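Local structure of SusD-like protein BACOVA_02651 (Bacteroides ovatus, 5E75) at residues Q59-Q64 / Q443-R448; S53-P58 / W279-G284; S45-D50 / S420-M425. The protein binds polysaccharide at the cell surface and probably mediates xyloglucan capture before the glucan is transported into the periplasm for degradation. One frame throughout, in Å; residues are numbered along the deposited sequence.

Contact 1 of 3, residues Q59-Q64 / Q443-R448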
loop_
_atom_site.group_PDB
_atom_site.type_symbol
_atom_site.label_atom_id
_atom_site.label_comp_id
_atom_site.label_asym_id
_atom_site.label_seq_id
_atom_site.Cartn_x
_atom_site.Cartn_y
_atom_site.Cartn_z
ATOM N N GLN A 59 15.650 1.509 10.344
ATOM C CA GLN A 59 15.187 0.634 11.412
ATOM C C GLN A 59 13.906 -0.116 11.045
ATOM O O GLN A 59 13.657 -1.189 11.579
ATOM C CB GLN A 59 14.985 1.400 12.728
ATOM C CG GLN A 59 13.982 2.543 12.669
ATOM C CD GLN A 59 14.585 3.869 12.235
ATOM O OE1 GLN A 59 15.683 3.921 11.686
ATOM N NE2 GLN A 59 13.863 4.955 12.496
ATOM N N PHE A 60 13.094 0.448 10.159
ATOM C CA PHE A 60 11.894 -0.243 9.718
ATOM C C PHE A 60 12.212 -1.466 8.877
ATOM O O PHE A 60 11.499 -2.474 8.922
ATOM C CB PHE A 60 10.938 0.712 8.987
ATOM C CG PHE A 60 10.171 1.572 9.921
ATOM C CD1 PHE A 60 10.748 2.706 10.451
ATOM C CD2 PHE A 60 8.893 1.206 10.344
ATOM C CE1 PHE A 60 10.062 3.479 11.354
ATOM C CE2 PHE A 60 8.205 1.981 11.249
ATOM C CZ PHE A 60 8.783 3.109 11.751
ATOM N N VAL A 61 13.307 -1.388 8.131
ATOM C CA VAL A 61 13.766 -2.474 7.279
ATOM C C VAL A 61 14.490 -3.552 8.093
ATOM O O VAL A 61 14.392 -4.746 7.803
ATOM C CB VAL A 61 14.712 -1.966 6.168
ATOM C CG1 VAL A 61 15.017 -3.090 5.170
ATOM C CG2 VAL A 61 14.115 -0.773 5.446
ATOM N N THR A 62 15.249 -3.125 9.099
ATOM C CA THR A 62 16.090 -4.047 9.852
ATOM C C THR A 62 15.469 -4.523 11.170
ATOM O O THR A 62 16.084 -5.268 11.922
ATOM C CB THR A 62 17.467 -3.424 10.127
ATOM O OG1 THR A 62 17.306 -2.291 10.992
ATOM C CG2 THR A 62 18.118 -2.978 8.828
ATOM N N PHE A 63 14.230 -4.116 11.427
ATOM C CA PHE A 63 13.490 -4.527 12.624
ATOM C C PHE A 63 14.123 -4.028 13.922
ATOM O O PHE A 63 14.315 -4.786 14.878
ATOM C CB PHE A 63 13.244 -6.043 12.653
ATOM C CG PHE A 63 12.309 -6.514 11.581
ATOM C CD1 PHE A 63 10.940 -6.516 11.795
ATOM C CD2 PHE A 63 12.789 -6.923 10.356
ATOM C CE1 PHE A 63 10.070 -6.924 10.810
ATOM C CE2 PHE A 63 11.932 -7.355 9.357
ATOM C CZ PHE A 63 10.563 -7.344 9.579
ATOM N N GLN A 64 14.425 -2.737 13.949
ATOM C CA GLN A 64 14.979 -2.107 15.139
ATOM C C GLN A 64 14.225 -0.828 15.519
ATOM O O GLN A 64 14.788 0.101 16.079
ATOM C CB GLN A 64 16.460 -1.824 14.925
ATOM C CG GLN A 64 17.275 -3.085 14.665
ATOM C CD GLN A 64 18.693 -2.787 14.255
ATOM O OE1 GLN A 64 18.995 -2.670 13.072
ATOM N NE2 GLN A 64 19.577 -2.655 15.237
ATOM N N GLN A 443 16.141 -12.089 3.365
ATOM C CA GLN A 443 15.988 -10.952 2.457
ATOM C C GLN A 443 17.227 -10.055 2.417
ATOM O O GLN A 443 17.254 -9.074 1.701
ATOM C CB GLN A 443 14.761 -10.126 2.844
ATOM C CG GLN A 443 13.448 -10.750 2.434
ATOM C CD GLN A 443 12.277 -9.868 2.804
ATOM O OE1 GLN A 443 11.801 -9.888 3.936
ATOM N NE2 GLN A 443 11.820 -9.066 1.856
ATOM N N TRP A 444 18.239 -10.387 3.207
ATOM C CA TRP A 444 19.477 -9.594 3.265
ATOM C C TRP A 444 19.163 -8.137 3.594
ATOM O O TRP A 444 19.699 -7.210 2.986
ATOM C CB TRP A 444 20.269 -9.678 1.951
ATOM C CG TRP A 444 20.875 -11.030 1.659
ATOM C CD1 TRP A 444 20.218 -12.219 1.557
ATOM C CD2 TRP A 444 22.257 -11.311 1.400
ATOM N NE1 TRP A 444 21.107 -13.227 1.251
ATOM C CE2 TRP A 444 22.362 -12.693 1.157
ATOM C CE3 TRP A 444 23.414 -10.526 1.358
ATOM C CZ2 TRP A 444 23.582 -13.307 0.870
ATOM C CZ3 TRP A 444 24.627 -11.146 1.072
ATOM C CH2 TRP A 444 24.696 -12.518 0.836
ATOM N N ARG A 445 18.271 -7.948 4.551
ATOM C CA ARG A 445 17.839 -6.611 4.918
ATOM C C ARG A 445 19.001 -5.784 5.462
ATOM O O ARG A 445 19.755 -6.235 6.320
ATOM C CB ARG A 445 16.712 -6.690 5.950
ATOM C CG ARG A 445 15.391 -7.150 5.367
ATOM C CD ARG A 445 14.475 -7.720 6.432
ATOM N NE ARG A 445 13.137 -8.014 5.898
ATOM C CZ ARG A 445 12.133 -7.135 5.834
ATOM N NH1 ARG A 445 12.293 -5.904 6.300
ATOM N NH2 ARG A 445 10.961 -7.520 5.341
ATOM N N GLY A 446 19.139 -4.573 4.935
ATOM C CA GLY A 446 20.206 -3.672 5.356
ATOM C C GLY A 446 21.481 -3.797 4.542
ATOM O O GLY A 446 22.347 -2.927 4.642
ATOM N N TYR A 447 21.609 -4.864 3.762
ATOM C CA TYR A 447 22.701 -4.962 2.798
ATOM C C TYR A 447 22.353 -4.126 1.584
ATOM O O TYR A 447 21.226 -4.153 1.103
ATOM C CB TYR A 447 22.918 -6.398 2.336
ATOM C CG TYR A 447 23.619 -7.288 3.316
ATOM C CD1 TYR A 447 22.951 -7.811 4.410
ATOM C CD2 TYR A 447 24.953 -7.625 3.130
ATOM C CE1 TYR A 447 23.604 -8.639 5.310
ATOM C CE2 TYR A 447 25.605 -8.449 4.012
ATOM C CZ TYR A 447 24.933 -8.948 5.102
ATOM O OH TYR A 447 25.598 -9.779 5.972
ATOM N N ARG A 448 23.327 -3.381 1.092
ATOM C CA ARG A 448 23.157 -2.539 -0.084
ATOM C C ARG A 448 24.506 -2.593 -0.776
ATOM O O ARG A 448 25.441 -3.196 -0.255
ATOM C CB ARG A 448 22.786 -1.113 0.317
ATOM C CG ARG A 448 23.805 -0.492 1.247
ATOM C CD ARG A 448 23.314 0.763 1.901
ATOM N NE ARG A 448 24.147 1.143 3.041
ATOM C CZ ARG A 448 25.145 2.025 2.991
ATOM N NH1 ARG A 448 25.460 2.630 1.850
ATOM N NH2 ARG A 448 25.832 2.303 4.092
#
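The guanidinium of Arg445 reaches the last turn of the short helix 58-62 and carries the contact with its edge, at Val61 O, and one face, at Phe63. CG stands anti to the carbonyl carbon (chi1 -73°), and the chain then runs extended to NE, which brings the flat end beside Val61 and Phe63. NH1 donates to Val61 O at 2.8 Å; the bond is nearly straight, lies in the guanidinium plane and meets a carbonyl lone pair. The same nitrogen also reaches Arg47 O, so it ties two backbone carbonyls together. On the other side of the group, NE and NH2 grip Gln443 OE1 side-on, at 3.0 Å from NE and 2.9 Å from NH2. Both donors sit above the plane of the Gln443 carbonyl, so neither meets a lone pair. With three nitrogens engaged, the rotation of the guanidinium is fixed.

Phe63 touches one face of this group near the rim: its CE2 lies 3.4 Å from Arg445 NH1. Ring and guanidinium planes are 55° apart, an oblique crossing and not a stack, while Arg445 CD meets the ring edge in plane. Val61 crosses the arginine stem obliquely, its CG1 4.1 Å from Arg445 CB. Beyond it, Thr62 CG2 packs 4.1 Å from Gly446 CA, where a side chain would be tight against Thr62 and, at these backbone angles, jammed against the carbonyl O of Arg445, which by itself calls for glycine.

Gly446 takes the third place of a type II beta turn from Trp444 to Tyr447, closed by Tyr447 N to Trp444 O. Phe63, with phi 64°, is where the chain leaves the helix, and Gln64 N bonds back to Gln59 O. The arrangement is thus a positive-phi helix terminus, met at a carbonyl by an arginine borne on a glycine-containing type II turn.

Contact 2 of 3, residues S53-P58 / W279-G284. With EDO (1,2-ethanediol), chain E.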
loop_
_atom_site.group_PDB
_atom_site.type_symbol
_atom_site.label_atom_id
_atom_site.label_comp_id
_atom_site.label_asym_id
_atom_site.label_seq_id
_atom_site.Cartn_x
_atom_site.Cartn_y
_atom_site.Cartn_z
ATOM N N SER A 53 17.311 2.944 2.757
ATOM C CA SER A 53 18.301 4.007 2.897
ATOM C C SER A 53 18.956 3.857 4.251
ATOM O O SER A 53 18.262 3.703 5.253
ATOM C CB SER A 53 17.635 5.377 2.860
ATOM O OG SER A 53 18.560 6.373 3.317
ATOM N N PRO A 54 20.291 3.957 4.311
ATOM C CA PRO A 54 20.956 3.880 5.611
ATOM C C PRO A 54 20.664 5.074 6.510
ATOM O O PRO A 54 20.889 4.986 7.715
ATOM C CB PRO A 54 22.446 3.838 5.248
ATOM C CG PRO A 54 22.537 4.433 3.902
ATOM C CD PRO A 54 21.251 4.095 3.201
ATOM N N TRP A 55 20.127 6.148 5.941
ATOM C CA TRP A 55 19.894 7.372 6.708
ATOM C C TRP A 55 18.425 7.688 6.956
ATOM O O TRP A 55 18.106 8.410 7.897
ATOM C CB TRP A 55 20.593 8.554 6.042
ATOM C CG TRP A 55 22.070 8.310 5.891
ATOM C CD1 TRP A 55 22.989 8.213 6.890
ATOM C CD2 TRP A 55 22.778 8.102 4.671
ATOM N NE1 TRP A 55 24.235 7.964 6.368
ATOM C CE2 TRP A 55 24.133 7.892 5.005
ATOM C CE3 TRP A 55 22.399 8.069 3.324
ATOM C CZ2 TRP A 55 25.111 7.660 4.042
ATOM C CZ3 TRP A 55 23.371 7.838 2.368
ATOM C CH2 TRP A 55 24.712 7.635 2.732
ATOM N N ASN A 56 17.538 7.150 6.130
ATOM C CA ASN A 56 16.116 7.426 6.276
ATOM C C ASN A 56 15.336 6.184 6.681
ATOM O O ASN A 56 15.042 5.317 5.849
ATOM C CB ASN A 56 15.556 8.042 4.996
ATOM C CG ASN A 56 16.089 9.439 4.759
ATOM O OD1 ASN A 56 16.706 9.716 3.733
ATOM N ND2 ASN A 56 15.867 10.320 5.718
ATOM N N TYR A 57 15.048 6.119 7.981
ATOM C CA TYR A 57 14.241 5.062 8.604
ATOM C C TYR A 57 14.716 3.632 8.343
ATOM O O TYR A 57 13.902 2.738 8.132
ATOM C CB TYR A 57 12.771 5.212 8.195
ATOM C CG TYR A 57 12.306 6.641 8.269
ATOM C CD1 TYR A 57 12.507 7.394 9.424
ATOM C CD2 TYR A 57 11.717 7.255 7.177
ATOM C CE1 TYR A 57 12.097 8.718 9.491
ATOM C CE2 TYR A 57 11.303 8.576 7.238
ATOM C CZ TYR A 57 11.503 9.296 8.399
ATOM O OH TYR A 57 11.100 10.610 8.474
ATOM N N PRO A 58 16.034 3.388 8.400
ATOM C CA PRO A 58 16.494 2.019 8.130
ATOM C C PRO A 58 15.969 1.016 9.152
ATOM O O PRO A 58 15.862 -0.182 8.861
ATOM C CB PRO A 58 18.016 2.138 8.233
ATOM C CG PRO A 58 18.248 3.309 9.099
ATOM C CD PRO A 58 17.170 4.282 8.730
ATOM N N TRP A 279 15.424 15.190 -2.190
ATOM C CA TRP A 279 16.523 14.748 -1.340
ATOM C C TRP A 279 16.492 13.249 -0.998
ATOM O O TRP A 279 17.051 12.826 0.009
ATOM C CB TRP A 279 16.520 15.569 -0.048
ATOM C CG TRP A 279 15.156 15.676 0.592
ATOM C CD1 TRP A 279 14.529 14.737 1.360
ATOM C CD2 TRP A 279 14.266 16.801 0.525
ATOM N NE1 TRP A 279 13.297 15.208 1.772
ATOM C CE2 TRP A 279 13.112 16.467 1.268
ATOM C CE3 TRP A 279 14.333 18.050 -0.100
ATOM C CZ2 TRP A 279 12.031 17.356 1.413
ATOM C CZ3 TRP A 279 13.259 18.919 0.034
ATOM C CH2 TRP A 279 12.127 18.568 0.789
ATOM N N SER A 280 15.872 12.433 -1.838
ATOM C CA SER A 280 15.758 11.010 -1.503
ATOM C C SER A 280 17.090 10.292 -1.558
ATOM O O SER A 280 17.845 10.457 -2.514
ATOM C CB SER A 280 14.807 10.300 -2.462
ATOM O OG SER A 280 14.544 8.979 -2.004
ATOM N N SER A 281 17.344 9.458 -0.555
ATOM C CA SER A 281 18.456 8.518 -0.604
ATOM C C SER A 281 17.973 7.057 -0.618
ATOM O O SER A 281 18.749 6.130 -0.412
ATOM C CB SER A 281 19.414 8.757 0.562
ATOM O OG SER A 281 18.773 8.593 1.807
ATOM N N TYR A 282 16.680 6.840 -0.849
ATOM C CA TYR A 282 16.183 5.476 -1.003
ATOM C C TYR A 282 16.697 4.822 -2.282
ATOM O O TYR A 282 16.785 5.449 -3.343
ATOM C CB TYR A 282 14.652 5.439 -1.044
ATOM C CG TYR A 282 13.973 5.846 0.239
ATOM C CD1 TYR A 282 14.291 5.254 1.451
ATOM C CD2 TYR A 282 13.009 6.834 0.232
ATOM C CE1 TYR A 282 13.650 5.637 2.616
ATOM C CE2 TYR A 282 12.370 7.229 1.394
ATOM C CZ TYR A 282 12.694 6.623 2.572
ATOM O OH TYR A 282 12.049 7.028 3.726
ATOM N N ASN A 283 17.004 3.538 -2.179
ATOM C CA ASN A 283 17.251 2.712 -3.355
ATOM C C ASN A 283 16.510 1.392 -3.236
ATOM O O ASN A 283 16.452 0.815 -2.145
ATOM C CB ASN A 283 18.742 2.412 -3.507
ATOM C CG ASN A 283 19.532 3.619 -3.897
ATOM O OD1 ASN A 283 19.503 4.039 -5.045
ATOM N ND2 ASN A 283 20.257 4.183 -2.937
ATOM N N GLY A 284 15.973 0.895 -4.347
ATOM C CA GLY A 284 15.384 -0.435 -4.378
ATOM C C GLY A 284 16.380 -1.434 -3.804
ATOM O O GLY A 284 17.584 -1.357 -4.098
HETATM C C1 EDO E . 13.920 2.486 4.166
HETATM O O1 EDO E . 15.202 2.635 4.848
HETATM C C2 EDO E . 12.719 3.117 4.886
HETATM O O2 EDO E . 12.228 2.257 5.908
HETATM O O HOH W 1 15.369 8.922 1.528
#
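Ser53 OG is the polar centre of this contact. Its chi1 of 166°, anti to the backbone N, lets it accept from two amides of its own loop, Trp55 N and Asn56 N, at N-H...O angles of 154° and 147°; the pair forms an ST turn and an ST motif. Across the contact it meets Ser281 OG at 2.7 Å, a hydrogen bond in which either hydroxyl could be the donor. Ser281 OG is also 3.0 Å from Asn56 OD1, a weak and unsettled bond, because the single Ser281 proton could be given to Ser53 OG instead.

Asn56 OD1 has a second, better placed partner. Water 1 donates to it at 2.7 Å and accepts from Ser281 N at 2.9 Å, bridging the side-chain amide of one segment to the backbone of the other. The water also rests over the centre of the Tyr282 ring, 3.3 Å above its plane.

Two carbonyls and one amide of this loop are met by a 1,2-ethanediol, probably from the crystallisation liquor. Its O1 accepts from Ser53 N at 3.0 Å and donates to Asn56 O at 2.9 Å, and its O2 donates to Tyr57 O at 2.8 Å. The diol carbons lie against Tyr282 CE1, while the edge of that ring also meets Asn56 O. Tyr282 OH comes to the edge of the Tyr57 ring near CD2, the two side chains crossing obliquely; the hydroxyl of Tyr57 itself is bonded to Arg38.

In the fold, the loop 53-58 links strand 51-52 to helix 58-62. Strand 283-284 pairs antiparallel with 51-52, Asn283 bonding to Tyr52. Tyr282 packs on Met51 of that strand and on Val41 of helix 40-46, and Tyr57 reaches both helix 40-46 and the start of helix 70-95.

Contact 3 of 3, residues S45-D50 / S420-M425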
loop_
_atom_site.group_PDB
_atom_site.type_symbol
_atom_site.label_atom_id
_atom_site.label_comp_id
_atom_site.label_asym_id
_atom_site.label_seq_id
_atom_site.Cartn_x
_atom_site.Cartn_y
_atom_site.Cartn_z
ATOM N N SER A 45 6.208 0.196 2.548
ATOM C CA SER A 45 7.224 -0.260 1.592
ATOM C C SER A 45 8.572 -0.603 2.233
ATOM O O SER A 45 9.147 -1.654 1.948
ATOM C CB SER A 45 7.425 0.758 0.462
ATOM O OG SER A 45 6.448 0.591 -0.547
ATOM N N GLY A 46 9.078 0.276 3.092
ATOM C CA GLY A 46 10.370 0.025 3.715
ATOM C C GLY A 46 10.391 -1.282 4.487
ATOM O O GLY A 46 11.296 -2.101 4.359
ATOM N N ARG A 47 9.367 -1.501 5.294
ATOM C CA ARG A 47 9.350 -2.657 6.169
ATOM C C ARG A 47 9.241 -3.966 5.385
ATOM O O ARG A 47 9.675 -5.007 5.861
ATOM C CB ARG A 47 8.214 -2.536 7.181
ATOM C CG ARG A 47 8.352 -3.469 8.381
ATOM C CD ARG A 47 7.574 -2.903 9.520
ATOM N NE ARG A 47 7.552 -3.731 10.717
ATOM C CZ ARG A 47 8.504 -3.775 11.640
ATOM N NH1 ARG A 47 9.624 -3.084 11.489
ATOM N NH2 ARG A 47 8.325 -4.515 12.721
ATOM N N ALA A 48 8.722 -3.903 4.160
ATOM C CA ALA A 48 8.691 -5.051 3.256
ATOM C C ALA A 48 10.031 -5.288 2.566
ATOM O O ALA A 48 10.183 -6.265 1.847
ATOM C CB ALA A 48 7.626 -4.853 2.183
ATOM N N ASN A 49 10.981 -4.383 2.775
ATOM C CA ASN A 49 12.235 -4.345 2.022
ATOM C C ASN A 49 12.026 -4.055 0.536
ATOM O O ASN A 49 12.766 -4.537 -0.319
ATOM C CB ASN A 49 13.087 -5.614 2.218
ATOM C CG ASN A 49 14.554 -5.378 1.914
ATOM O OD1 ASN A 49 15.081 -4.299 2.173
ATOM N ND2 ASN A 49 15.226 -6.393 1.392
ATOM N N ASP A 50 11.045 -3.225 0.211
ATOM C CA ASP A 50 10.939 -2.732 -1.167
ATOM C C ASP A 50 12.198 -1.924 -1.478
ATOM O O ASP A 50 12.743 -1.994 -2.581
ATOM C CB ASP A 50 9.741 -1.791 -1.349
ATOM C CG ASP A 50 8.389 -2.495 -1.476
ATOM O OD1 ASP A 50 8.250 -3.713 -1.302
ATOM O OD2 ASP A 50 7.403 -1.764 -1.724
ATOM N N SER A 420 2.228 -1.176 0.081
ATOM C CA SER A 420 1.288 -2.244 0.376
ATOM C C SER A 420 1.949 -3.578 0.730
ATOM O O SER A 420 1.348 -4.400 1.407
ATOM C CB SER A 420 0.367 -2.455 -0.826
ATOM O OG SER A 420 1.123 -2.726 -1.990
ATOM N N ASN A 421 3.163 -3.818 0.267
ATOM C CA ASN A 421 3.757 -5.132 0.428
ATOM C C ASN A 421 3.918 -5.537 1.882
ATOM O O ASN A 421 3.760 -6.707 2.195
ATOM C CB ASN A 421 5.092 -5.245 -0.321
ATOM C CG ASN A 421 4.928 -5.369 -1.827
ATOM O OD1 ASN A 421 3.889 -5.814 -2.328
ATOM N ND2 ASN A 421 5.965 -4.994 -2.547
ATOM N N TRP A 422 4.215 -4.607 2.783
ATOM C CA TRP A 422 4.424 -5.011 4.173
ATOM C C TRP A 422 3.147 -5.588 4.777
ATOM O O TRP A 422 3.179 -6.572 5.509
ATOM C CB TRP A 422 4.953 -3.883 5.056
ATOM C CG TRP A 422 5.039 -4.339 6.497
ATOM C CD1 TRP A 422 4.395 -3.800 7.573
ATOM C CD2 TRP A 422 5.799 -5.452 6.999
ATOM N NE1 TRP A 422 4.702 -4.506 8.722
ATOM C CE2 TRP A 422 5.563 -5.524 8.388
ATOM C CE3 TRP A 422 6.648 -6.394 6.411
ATOM C CZ2 TRP A 422 6.137 -6.507 9.182
ATOM C CZ3 TRP A 422 7.210 -7.365 7.197
ATOM C CH2 TRP A 422 6.973 -7.405 8.573
ATOM N N TYR A 423 2.013 -4.954 4.493
ATOM C CA TYR A 423 0.748 -5.415 5.059
ATOM C C TYR A 423 0.445 -6.836 4.612
ATOM O O TYR A 423 -0.057 -7.643 5.398
ATOM C CB TYR A 423 -0.393 -4.459 4.670
ATOM C CG TYR A 423 -0.174 -3.034 5.147
ATOM C CD1 TYR A 423 -0.336 -2.731 6.479
ATOM C CD2 TYR A 423 0.124 -1.991 4.270
ATOM C CE1 TYR A 423 -0.172 -1.444 6.946
ATOM C CE2 TYR A 423 0.343 -0.701 4.738
ATOM C CZ TYR A 423 0.177 -0.449 6.080
ATOM O OH TYR A 423 0.319 0.810 6.635
ATOM N N ASP A 424 0.749 -7.149 3.356
ATOM C CA ASP A 424 0.574 -8.502 2.851
ATOM C C ASP A 424 1.522 -9.476 3.561
ATOM O O ASP A 424 1.135 -10.605 3.854
ATOM C CB ASP A 424 0.825 -8.569 1.351
ATOM C CG ASP A 424 -0.189 -7.820 0.553
ATOM O OD1 ASP A 424 -1.269 -7.543 1.082
ATOM O OD2 ASP A 424 0.115 -7.555 -0.632
ATOM N N MET A 425 2.749 -9.053 3.838
ATOM C CA MET A 425 3.704 -9.905 4.541
ATOM C C MET A 425 3.254 -10.197 5.977
ATOM O O MET A 425 3.470 -11.308 6.461
ATOM C CB MET A 425 5.109 -9.309 4.520
ATOM C CG MET A 425 5.748 -9.395 3.167
ATOM S SD MET A 425 7.323 -8.554 3.115
ATOM C CE MET A 425 7.824 -8.918 1.426
HETATM O O HOH W 2 4.604 -2.125 -1.642
#
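Closest packing is found where Arg47 lies along the indole of Trp422, the two side chains side by side and pointing the same way. Both have CG anti to the backbone N. Arg47 CG stands 3.6 Å from the centroid of the five-membered ring, 17° off its normal, a CH-pi contact made by the aliphatic stem; the guanidinium is turned 77° from the indole and hands NH2 on to Ile493 O. Ala48 CB fills the next position, 3.6 Å from Asn421 CB and 3.8 Å from Met425 SD. An alanine in place of Trp422 would remove the indole face under the arginine stem and would probably leave Arg47 less firmly positioned.

Helix 40-46 ends here in a Schellman motif: Asn49 has positive phi, with Asp50 N bonded to Ser45 O and Asn49 N to Gly46 O. This turn delivers Asp50 to the start of helix 421-431.

The other side of the contact is polar and hydrated, though still buried. Asn421 ND2 donates to the syn lone pair of Asp50 OD1 at 2.9 Å, the angle 172°, with amide and carboxylate planes nearly perpendicular. OD2 takes Ser45 OG at 2.8 Å, water 2 and Met417 N; that water accepts from Asn421 N at 2.9 Å. So many donors would be expected to favour an ionised carboxylate.

In the fold
The first segments follow one another closely, 45-50, 53-58 and 59-64, covering the end of helix 40-46, the loop after strand 51-52 and helix 58-62. Their partners are far along the chain, at 420-425, 279-284 and 443-448 respectively, so contact 2 is nested within the loop closed by contact 3, whereas contact 1 crosses both. Centres lie about 11 Å (1 to 2), 12 Å (1 to 3) and 15 Å (2 to 3) apart; contact 3 is nearest the chain's centre. Val61 packs on Gly46 and Asn49 between contacts 1 and 3, and Arg448 packs on Pro54 between 1 and 2. One short N-terminal region thereby meets three distant parts of the C-terminal half of this SusD-like protein.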